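Arylmalonate decarboxylase (Bordetella bronchiseptica, PDB 3IXL) catalyses the decarboxylation of 2-aryl-2-methylmalonates to 2-arylpropionates, releasing carbon dioxide and taking up a proton. Local coordinates at residues 6-14 against 62-73; 100-111 against 211-222. The protein carries 2 engineered substitutions. One frame throughout, in Å; residues are numbered along the deposited sequence.

Contact 1 of 2, residues 6-14 against 62-73. With PAC (2-phenylacetic acid), chain C.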
# COMPACT_ATOMS: atom_id res chain seq x y z
N THR A 6 20.92 9.29 -10.28
CA THR A 6 19.56 8.69 -10.15
C THR A 6 19.22 8.47 -8.67
O THR A 6 19.95 7.75 -7.97
CB THR A 6 19.46 7.33 -10.89
OG1 THR A 6 20.16 7.41 -12.14
CG2 THR A 6 18.00 6.96 -11.14
N PRO A 7 18.12 9.09 -8.19
CA PRO A 7 17.69 8.90 -6.81
C PRO A 7 17.26 7.45 -6.52
O PRO A 7 16.49 6.86 -7.28
CB PRO A 7 16.49 9.86 -6.67
CG PRO A 7 16.02 10.10 -8.05
CD PRO A 7 17.25 10.04 -8.91
N THR A 8 17.80 6.91 -5.45
CA THR A 8 17.41 5.60 -4.95
C THR A 8 16.17 5.77 -4.09
O THR A 8 16.06 6.73 -3.33
CB THR A 8 18.56 4.99 -4.14
OG1 THR A 8 19.70 4.84 -5.00
CG2 THR A 8 18.18 3.65 -3.61
N ILE A 9 15.21 4.86 -4.24
CA ILE A 9 14.02 4.89 -3.39
C ILE A 9 14.11 3.76 -2.38
O ILE A 9 14.28 2.60 -2.77
CB ILE A 9 12.73 4.79 -4.23
CG1 ILE A 9 12.56 6.08 -5.04
CG2 ILE A 9 11.51 4.54 -3.33
CD1 ILE A 9 11.51 6.02 -6.12
N GLY A 10 14.04 4.10 -1.10
CA GLY A 10 14.17 3.11 -0.03
C GLY A 10 12.82 2.64 0.49
O GLY A 10 11.90 3.46 0.65
N MET A 11 12.72 1.35 0.77
CA MET A 11 11.46 0.74 1.22
C MET A 11 11.66 -0.14 2.44
O MET A 11 12.52 -1.01 2.44
CB MET A 11 10.84 -0.06 0.07
CG MET A 11 10.38 0.85 -1.04
SD MET A 11 9.58 0.00 -2.40
CE MET A 11 8.70 1.40 -3.13
N ILE A 12 10.86 0.11 3.47
CA ILE A 12 10.83 -0.74 4.66
C ILE A 12 9.71 -1.75 4.43
O ILE A 12 8.55 -1.36 4.23
CB ILE A 12 10.58 0.08 5.94
CG1 ILE A 12 11.64 1.17 6.10
CG2 ILE A 12 10.58 -0.85 7.16
CD1 ILE A 12 11.29 2.20 7.17
N VAL A 13 10.04 -3.04 4.43
CA VAL A 13 9.09 -4.09 4.04
C VAL A 13 8.86 -5.10 5.17
O VAL A 13 9.75 -5.31 5.97
CB VAL A 13 9.54 -4.82 2.73
CG1 VAL A 13 9.66 -3.83 1.57
CG2 VAL A 13 10.87 -5.56 2.94
N PRO A 14 7.65 -5.68 5.27
CA PRO A 14 7.42 -6.68 6.32
C PRO A 14 8.34 -7.93 6.40
O PRO A 14 8.77 -8.27 7.51
CB PRO A 14 5.94 -7.05 6.15
CG PRO A 14 5.34 -5.80 5.52
CD PRO A 14 6.40 -5.34 4.55
N LEU A 62 18.33 2.88 5.60
CA LEU A 62 18.11 3.26 4.21
C LEU A 62 18.71 4.64 3.88
O LEU A 62 19.25 4.84 2.79
CB LEU A 62 16.62 3.20 3.86
CG LEU A 62 16.02 1.79 3.89
CD1 LEU A 62 14.51 1.85 4.03
CD2 LEU A 62 16.41 0.98 2.66
N GLN A 63 18.60 5.58 4.82
CA GLN A 63 19.25 6.87 4.66
C GLN A 63 20.77 6.72 4.49
O GLN A 63 21.35 7.33 3.59
CB GLN A 63 18.94 7.79 5.86
CG GLN A 63 19.50 9.21 5.72
CD GLN A 63 20.92 9.36 6.23
OE1 GLN A 63 21.33 8.67 7.17
NE2 GLN A 63 21.67 10.26 5.62
N LYS A 64 21.38 5.90 5.34
CA LYS A 64 22.83 5.69 5.26
C LYS A 64 23.22 5.08 3.91
O LYS A 64 24.29 5.37 3.37
CB LYS A 64 23.32 4.80 6.39
CG LYS A 64 23.22 5.42 7.77
CD LYS A 64 23.97 4.56 8.78
CE LYS A 64 23.22 4.46 10.10
NZ LYS A 64 22.09 3.47 10.07
N GLN A 65 22.34 4.24 3.37
CA GLN A 65 22.56 3.64 2.05
C GLN A 65 22.38 4.60 0.88
O GLN A 65 22.57 4.22 -0.28
CB GLN A 65 21.64 2.44 1.85
CG GLN A 65 21.95 1.26 2.73
CD GLN A 65 21.03 0.10 2.43
OE1 GLN A 65 21.42 -0.87 1.80
NE2 GLN A 65 19.78 0.22 2.85
N GLY A 66 21.99 5.84 1.16
CA GLY A 66 21.87 6.86 0.12
C GLY A 66 20.48 7.04 -0.45
O GLY A 66 20.30 7.72 -1.46
N ALA A 67 19.48 6.44 0.19
CA ALA A 67 18.10 6.61 -0.26
C ALA A 67 17.72 8.08 -0.34
O ALA A 67 18.09 8.87 0.55
CB ALA A 67 17.14 5.89 0.67
N ALA A 68 16.97 8.44 -1.37
CA ALA A 68 16.47 9.82 -1.52
C ALA A 68 15.12 10.00 -0.83
O ALA A 68 14.74 11.12 -0.47
CB ALA A 68 16.35 10.18 -2.99
N VAL A 69 14.37 8.90 -0.68
CA VAL A 69 13.08 8.89 0.00
C VAL A 69 12.93 7.54 0.69
O VAL A 69 13.56 6.56 0.26
CB VAL A 69 11.90 9.10 -0.97
CG1 VAL A 69 12.03 10.40 -1.76
CG2 VAL A 69 11.79 7.95 -1.90
N VAL A 70 12.14 7.49 1.76
CA VAL A 70 11.87 6.24 2.44
C VAL A 70 10.37 6.05 2.56
O VAL A 70 9.66 6.98 2.97
CB VAL A 70 12.50 6.21 3.84
CG1 VAL A 70 12.05 4.97 4.61
CG2 VAL A 70 14.04 6.24 3.72
N SER A 71 9.88 4.87 2.18
CA SER A 71 8.48 4.51 2.39
C SER A 71 8.35 3.27 3.25
O SER A 71 9.03 2.27 3.01
CB SER A 71 7.79 4.24 1.05
OG SER A 71 6.46 3.79 1.31
N LEU A 72 7.49 3.35 4.25
CA LEU A 72 7.09 2.16 4.99
C LEU A 72 6.04 1.44 4.15
O LEU A 72 4.88 1.87 4.08
CB LEU A 72 6.53 2.53 6.37
CG LEU A 72 5.94 1.37 7.18
CD1 LEU A 72 6.96 0.27 7.41
CD2 LEU A 72 5.40 1.85 8.52
N MET A 73 6.47 0.35 3.51
CA MET A 73 5.64 -0.36 2.55
C MET A 73 4.77 -1.45 3.19
O MET A 73 4.85 -2.63 2.85
CB MET A 73 6.51 -0.92 1.42
CG MET A 73 7.09 0.18 0.53
SD MET A 73 5.88 0.94 -0.58
CE MET A 73 5.74 -0.40 -1.79
C1 PAC C . -0.32 -4.72 4.48
C2 PAC C . 0.41 -5.99 4.87
C1' PAC C . 1.59 -6.49 4.06
C2' PAC C . 1.81 -7.87 4.09
C3' PAC C . 2.87 -8.44 3.40
C4' PAC C . 3.73 -7.63 2.67
C5' PAC C . 3.52 -6.25 2.63
C6' PAC C . 2.46 -5.67 3.33
O1 PAC C . -0.03 -4.05 3.45
O2 PAC C . -1.26 -4.38 5.26
O HOH W 1 21.48 5.02 -2.78
O HOH W 2 19.65 8.65 -3.95
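The amide of Met-73 donates to Ile-12 O over 2.8 Å, lying in the plane of that carbonyl, and Ala-68 N reaches Thr-8 O over the same length and almost straight, at 170°. Between these ends Gly-10 N bonds to Val-69 O, Ser-71 N to Gly-10 O and Ile-12 N to Ser-71 O, the register of two parallel strands. Gly-10 suits its place because a side chain there would press on Leu-62 and Ala-67; without one, Leu-62 CD1 can lie 3.8 Å from Met-11 N and 3.6 Å from Ile-12 CG1. Beta-branched Ile-12 divides its contacts, CD1 meeting Val-70 CG1 and CG2 meeting Leu-72 CD1. On the other face Met-11 runs extended beyond CG, whereas Met-73 folds back at chi2 (-74°) and chi3 (-75°), which brings the two CE methyls to 3.7 Å. Gly-66 ends helix 55-64 in a Schellman motif, its positive phi one that glycine adopts easily, and waters join Gly-66 O to Thr-8 N and Gln-65 O to Thr-8 OG1. Pro-14 CG rests 3.4 Å from C5' of phenylacetic acid at the C-terminal edge of the parallel sheet, where alpha/beta folds commonly place their active sites.

Contact 2 of 2, residues 100-111 against 211-222; sequences PCTTMSTAVLNG and SSPAGFWDAVRL
Strand 101-103 runs nearly antiparallel to helix 211-222, at 164° with the axes 9.0 Å apart, and helix 104-111 then crosses the same helix almost at a right angle, 8.1 Å away. Asp-218 is the polar centre, its CG held anti to the backbone N (chi1 175°) so that the carboxylate reaches over Ala-107 to the other segment. Thr-102 OG1 donates to the syn lone pair of Asp-218 OD1 over 2.7 Å. The other oxygen, OD2, has three donors: Asn-110 ND2 comes in on the syn side at 3.0 Å, while NE and NH1 of Arg-221 approach from above the carboxylate plane, a side-on salt bridge from one helical turn further on. So many donors would probably keep the buried acid ionised. Small residues let the helices cross closely: Ala-107 CB lies 3.3 Å from Asp-218 CB and 3.7 Å from Gly-215 CA, where the lack of a side chain also leaves room for Met-104 CE. The strand passes straight into its helix, Thr-103 serving as N-cap by accepting from Thr-106 N while its OG1 is also hydrogen-bonded to Asn-86 OD1, an arrangement at the C-terminal edge of a parallel alpha/beta sheet that brings Met-104 into the phenylacetic acid pocket. The thioether, bent at chi3, sets its CE 3.5 Å from Ser-211 O. Asn-110 CB meets the edge of the Trp-217 ring at CZ3, 3.7 Å away. Toward the surface Leu-222 CD1 packs on Pro-100 CB and Thr-102 CB.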
# COMPACT_ATOMS: atom_id res chain seq x y z
N PRO A 100 12.53 12.91 2.73
CA PRO A 100 11.09 12.73 2.50
C PRO A 100 10.70 11.30 2.87
O PRO A 100 11.34 10.34 2.40
CB PRO A 100 10.94 12.92 0.99
CG PRO A 100 12.19 13.67 0.57
CD PRO A 100 13.26 13.24 1.49
N CYS A 101 9.71 11.16 3.73
CA CYS A 101 9.24 9.86 4.16
C CYS A 101 7.75 9.74 3.95
O CYS A 101 7.01 10.73 3.99
CB CYS A 101 9.56 9.64 5.64
SG CYS A 101 11.33 9.46 5.98
N THR A 102 7.30 8.51 3.73
CA THR A 102 5.89 8.24 3.52
C THR A 102 5.56 6.82 3.98
O THR A 102 6.44 6.09 4.45
CB THR A 102 5.50 8.48 2.05
OG1 THR A 102 4.07 8.42 1.93
CG2 THR A 102 6.18 7.46 1.10
N THR A 103 4.29 6.46 3.89
CA THR A 103 3.83 5.12 4.27
C THR A 103 2.83 4.63 3.23
O THR A 103 2.24 5.43 2.49
CB THR A 103 3.09 5.08 5.62
OG1 THR A 103 1.80 5.70 5.47
CG2 THR A 103 3.89 5.74 6.75
N MET A 104 2.62 3.32 3.19
CA MET A 104 1.66 2.73 2.28
C MET A 104 0.23 3.19 2.57
O MET A 104 -0.60 3.25 1.66
CB MET A 104 1.80 1.20 2.29
CG MET A 104 0.94 0.45 1.29
SD MET A 104 1.47 -1.27 1.22
CE MET A 104 2.88 -1.15 0.14
N SER A 105 -0.08 3.51 3.83
CA SER A 105 -1.40 4.09 4.12
C SER A 105 -1.56 5.48 3.52
O SER A 105 -2.61 5.80 2.95
CB SER A 105 -1.67 4.13 5.62
OG SER A 105 -1.96 2.83 6.10
N THR A 106 -0.54 6.33 3.64
CA THR A 106 -0.57 7.63 2.98
C THR A 106 -0.67 7.45 1.47
O THR A 106 -1.39 8.18 0.79
CB THR A 106 0.67 8.42 3.35
OG1 THR A 106 0.57 8.79 4.72
CG2 THR A 106 0.84 9.67 2.48
N ALA A 107 0.05 6.45 0.94
CA ALA A 107 -0.00 6.16 -0.49
C ALA A 107 -1.42 5.87 -0.97
O ALA A 107 -1.84 6.39 -2.00
CB ALA A 107 0.91 4.98 -0.83
N VAL A 108 -2.16 5.05 -0.24
CA VAL A 108 -3.49 4.70 -0.72
C VAL A 108 -4.46 5.88 -0.54
O VAL A 108 -5.33 6.08 -1.39
CB VAL A 108 -4.06 3.38 -0.14
CG1 VAL A 108 -3.16 2.19 -0.47
CG2 VAL A 108 -4.28 3.47 1.34
N LEU A 109 -4.28 6.67 0.52
CA LEU A 109 -5.09 7.89 0.65
C LEU A 109 -4.83 8.82 -0.52
O LEU A 109 -5.76 9.36 -1.12
CB LEU A 109 -4.75 8.64 1.94
CG LEU A 109 -5.11 8.05 3.29
CD1 LEU A 109 -4.57 8.98 4.36
CD2 LEU A 109 -6.63 7.90 3.41
N ASN A 110 -3.55 9.01 -0.85
CA ASN A 110 -3.20 9.87 -1.97
C ASN A 110 -3.77 9.34 -3.28
O ASN A 110 -4.26 10.10 -4.10
CB ASN A 110 -1.69 10.04 -2.07
CG ASN A 110 -1.14 10.97 -0.99
OD1 ASN A 110 -1.88 11.73 -0.35
ND2 ASN A 110 0.16 10.87 -0.76
N GLY A 111 -3.70 8.02 -3.48
CA GLY A 111 -4.20 7.42 -4.71
C GLY A 111 -5.71 7.55 -4.83
O GLY A 111 -6.22 7.88 -5.90
N SER A 211 -2.73 -1.56 -2.66
CA SER A 211 -1.65 -1.21 -1.71
C SER A 211 -0.23 -1.16 -2.30
O SER A 211 0.44 -0.13 -2.20
CB SER A 211 -1.65 -2.19 -0.52
OG SER A 211 -2.73 -1.97 0.33
N SER A 212 0.24 -2.27 -2.84
CA SER A 212 1.64 -2.32 -3.30
C SER A 212 1.89 -1.34 -4.45
O SER A 212 2.78 -0.49 -4.36
CB SER A 212 2.06 -3.75 -3.64
OG SER A 212 3.44 -3.80 -3.92
N PRO A 213 1.10 -1.42 -5.54
CA PRO A 213 1.30 -0.47 -6.62
C PRO A 213 1.16 0.99 -6.17
O PRO A 213 1.97 1.83 -6.57
CB PRO A 213 0.22 -0.87 -7.64
CG PRO A 213 -0.00 -2.33 -7.35
CD PRO A 213 0.05 -2.41 -5.86
N ALA A 214 0.18 1.30 -5.32
CA ALA A 214 0.05 2.67 -4.82
C ALA A 214 1.28 3.08 -4.02
O ALA A 214 1.73 4.22 -4.12
CB ALA A 214 -1.21 2.82 -3.97
N GLY A 215 1.84 2.15 -3.24
CA GLY A 215 3.07 2.43 -2.49
C GLY A 215 4.20 2.86 -3.42
O GLY A 215 4.92 3.83 -3.13
N PHE A 216 4.36 2.15 -4.53
CA PHE A 216 5.37 2.54 -5.52
C PHE A 216 5.08 3.89 -6.15
O PHE A 216 5.96 4.73 -6.24
CB PHE A 216 5.50 1.46 -6.61
CG PHE A 216 6.33 0.29 -6.19
CD1 PHE A 216 5.74 -0.82 -5.60
CD2 PHE A 216 7.72 0.33 -6.32
CE1 PHE A 216 6.52 -1.89 -5.17
CE2 PHE A 216 8.51 -0.73 -5.90
CZ PHE A 216 7.92 -1.84 -5.32
N TRP A 217 3.83 4.09 -6.56
CA TRP A 217 3.42 5.34 -7.19
C TRP A 217 3.72 6.51 -6.26
O TRP A 217 4.24 7.55 -6.67
CB TRP A 217 1.91 5.24 -7.48
CG TRP A 217 1.29 6.53 -7.95
CD1 TRP A 217 1.28 7.02 -9.22
CD2 TRP A 217 0.57 7.46 -7.14
NE1 TRP A 217 0.60 8.22 -9.25
CE2 TRP A 217 0.16 8.51 -7.98
CE3 TRP A 217 0.23 7.51 -5.78
CZ2 TRP A 217 -0.57 9.61 -7.51
CZ3 TRP A 217 -0.49 8.60 -5.31
CH2 TRP A 217 -0.88 9.63 -6.17
N ASP A 218 3.39 6.34 -4.98
CA ASP A 218 3.52 7.39 -3.99
C ASP A 218 4.98 7.67 -3.64
O ASP A 218 5.36 8.83 -3.44
CB ASP A 218 2.73 6.96 -2.75
CG ASP A 218 2.89 7.91 -1.59
OD1 ASP A 218 3.52 7.51 -0.58
OD2 ASP A 218 2.33 9.02 -1.67
N ALA A 219 5.80 6.62 -3.57
CA ALA A 219 7.23 6.80 -3.33
C ALA A 219 7.90 7.52 -4.49
O ALA A 219 8.73 8.41 -4.29
CB ALA A 219 7.90 5.45 -3.10
N VAL A 220 7.50 7.16 -5.71
CA VAL A 220 8.04 7.82 -6.91
C VAL A 220 7.59 9.27 -6.97
O VAL A 220 8.35 10.16 -7.35
CB VAL A 220 7.67 7.03 -8.18
CG1 VAL A 220 8.04 7.80 -9.43
CG2 VAL A 220 8.37 5.68 -8.18
N ARG A 221 6.34 9.50 -6.57
CA ARG A 221 5.81 10.87 -6.40
C ARG A 221 6.72 11.69 -5.49
O ARG A 221 7.12 12.81 -5.84
CB ARG A 221 4.39 10.81 -5.82
CG ARG A 221 3.80 12.17 -5.45
CD ARG A 221 2.58 12.06 -4.56
NE ARG A 221 2.88 11.47 -3.25
CZ ARG A 221 3.42 12.12 -2.22
NH1 ARG A 221 3.63 11.48 -1.06
NH2 ARG A 221 3.76 13.41 -2.32
N LEU A 222 7.04 11.13 -4.32
CA LEU A 222 7.85 11.82 -3.32
C LEU A 222 9.27 12.08 -3.78
O LEU A 222 9.90 13.04 -3.33
CB LEU A 222 7.90 11.00 -2.03
CG LEU A 222 7.17 11.51 -0.80
CD1 LEU A 222 7.80 10.84 0.41
CD2 LEU A 222 7.26 13.03 -0.67

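Contacts 1 and 2 share one parallel sheet, where strands 67-72 and 101-103 are neighbours, probably hydrogen-bonded from Thr-102 N to Val-70 O at 2.9 Å and from Met-104 N to Leu-72 O at 2.8 Å. Both are largely buried; contact 1 comes out at Pro-7 and Gly-66, contact 2 at Arg-221. Contact 2 lies nearer the middle, its centre about 7 Å from that of the chain, against about 15 Å for the centre of contact 1. Strand pairing gives contact 1 backbone bonds and apolar side chains; helix packing adds to apolar packing in contact 2 a cluster of polar bonds around a carboxylate. Phe-216 of helix 211-222 packs on Met-11, and both contacts reach the phenylacetic acid pocket.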